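Local coordinates for protein pngf-ii (Elizabethkingia meningoseptica, PDB 4R4X) that probably hydrolyses the bond between N-linked glycans and the asparagine of glycoproteins and glycopeptides, as a peptide:N-glycosidase of the PNGase F family, at residues A[262-265]-A[266-270]. Sequence-based numbering, arbitrary orientation.
Sequences YYTG and LTQGV
The methyl CG2 of Thr-267 sits over one face of the Tyr-263 ring, displaced toward its rim, in a CH-pi contact 3.5 Å from the ring centroid; the closest ring atom is CZ, 3.4 Å from CG2. Chi1 of Tyr-263 (-169°) swings CG away from the backbone N, which lays the ring alongside the next turn, and the two side chains cross at about a right angle. Leu-266 approaches the same ring at its edge through CD1; the same CD1 meets the Tyr-262 ring obliquely, 4.2 Å from its CD2. Hydroxyl OG1 of Thr-267, at chi1 57°, lies 2.9 Å from Tyr-263 O and 3.2 Å from Gln-268 OE1; its one proton could serve either. The backbone N-H of Thr-267 makes the helical hydrogen bond to Tyr-263 O. These residues form the short helix 262-268, one of the few in this beta-rich chain, set beside strand 216-222 in the N-terminal PNGase F region: Tyr-263 rests on Leu-218 and bonds Gln-209 through OH, while Tyr-262 OH bonds Gln-394. CG2 of Thr-264 meets CG of Gln-268 at 4.2 Å; beyond it the glutamine side chain bends at chi2. At the C-terminal end Gly-269 turns to positive phi (123°), and N of Gly-269 is hydrogen-bonded to Gly-265 O, 2.8 Å away, from above the carbonyl plane; O of Gly-269 folds back to take a CA-H...O contact from Gly-265 CA.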
loop_
_atom_site.group_PDB
_atom_site.type_symbol
_atom_site.label_atom_id
_atom_site.label_comp_id
_atom_site.label_asym_id
_atom_site.label_seq_id
_atom_site.Cartn_x
_atom_site.Cartn_y
_atom_site.Cartn_z
ATOM N N TYR A 262 -16.869 18.748 5.406
ATOM C CA TYR A 262 -15.930 19.078 6.454
ATOM C C TYR A 262 -14.988 20.199 6.019
ATOM O O TYR A 262 -14.491 20.950 6.872
ATOM C CB TYR A 262 -15.159 17.827 6.841
ATOM C CG TYR A 262 -14.550 17.827 8.217
ATOM C CD1 TYR A 262 -15.334 17.769 9.354
ATOM C CD2 TYR A 262 -13.186 17.794 8.372
ATOM C CE1 TYR A 262 -14.757 17.720 10.623
ATOM C CE2 TYR A 262 -12.594 17.753 9.619
ATOM C CZ TYR A 262 -13.382 17.698 10.747
ATOM O OH TYR A 262 -12.784 17.628 11.985
ATOM N N TYR A 263 -14.752 20.325 4.707
ATOM C CA TYR A 263 -13.933 21.422 4.142
ATOM C C TYR A 263 -14.535 22.809 4.392
ATOM O O TYR A 263 -13.810 23.777 4.607
ATOM C CB TYR A 263 -13.697 21.210 2.635
ATOM C CG TYR A 263 -12.664 22.116 1.984
ATOM C CD1 TYR A 263 -11.342 22.112 2.411
ATOM C CD2 TYR A 263 -13.000 22.937 0.897
ATOM C CE1 TYR A 263 -10.389 22.917 1.808
ATOM C CE2 TYR A 263 -12.037 23.716 0.261
ATOM C CZ TYR A 263 -10.743 23.703 0.725
ATOM O OH TYR A 263 -9.763 24.477 0.150
ATOM N N THR A 264 -15.848 22.897 4.394
ATOM C CA THR A 264 -16.526 24.140 4.790
ATOM C C THR A 264 -16.131 24.530 6.222
ATOM O O THR A 264 -15.803 25.682 6.488
ATOM C CB THR A 264 -18.052 23.988 4.729
ATOM O OG1 THR A 264 -18.399 23.181 3.597
ATOM C CG2 THR A 264 -18.707 25.363 4.618
ATOM N N GLY A 265 -16.139 23.551 7.127
ATOM C CA GLY A 265 -15.662 23.758 8.484
ATOM C C GLY A 265 -14.206 24.190 8.543
ATOM O O GLY A 265 -13.857 25.130 9.259
ATOM N N LEU A 266 -13.344 23.513 7.802
ATOM C CA LEU A 266 -11.926 23.855 7.820
ATOM C C LEU A 266 -11.654 25.252 7.255
ATOM O O LEU A 266 -10.827 25.988 7.804
ATOM C CB LEU A 266 -11.110 22.823 7.055
ATOM C CG LEU A 266 -11.042 21.390 7.598
ATOM C CD1 LEU A 266 -10.501 20.485 6.519
ATOM C CD2 LEU A 266 -10.141 21.301 8.821
ATOM N N THR A 267 -12.325 25.627 6.170
ATOM C CA THR A 267 -11.995 26.892 5.507
ATOM C C THR A 267 -12.694 28.094 6.131
ATOM O O THR A 267 -12.111 29.194 6.199
ATOM C CB THR A 267 -12.334 26.868 4.004
ATOM O OG1 THR A 267 -13.706 26.570 3.850
ATOM C CG2 THR A 267 -11.507 25.847 3.270
ATOM N N GLN A 268 -13.941 27.903 6.551
ATOM C CA GLN A 268 -14.751 28.986 7.139
ATOM C C GLN A 268 -14.695 29.011 8.658
ATOM O O GLN A 268 -14.815 30.072 9.273
ATOM C CB GLN A 268 -16.230 28.858 6.756
ATOM C CG GLN A 268 -16.507 28.845 5.271
ATOM C CD GLN A 268 -15.719 29.896 4.529
ATOM O OE1 GLN A 268 -14.918 29.566 3.649
ATOM N NE2 GLN A 268 -15.908 31.171 4.903
ATOM N N GLY A 269 -14.530 27.845 9.265
ATOM C CA GLY A 269 -14.646 27.748 10.700
ATOM C C GLY A 269 -15.677 26.747 11.157
ATOM O O GLY A 269 -16.648 26.412 10.460
ATOM N N VAL A 270 -15.464 26.287 12.379
ATOM C CA VAL A 270 -16.227 25.200 12.917
ATOM C C VAL A 270 -17.733 25.523 12.951
ATOM O O VAL A 270 -18.550 24.615 12.927
ATOM C CB VAL A 270 -15.698 24.816 14.313
ATOM C CG1 VAL A 270 -16.142 25.835 15.365
ATOM C CG2 VAL A 270 -16.155 23.422 14.679
#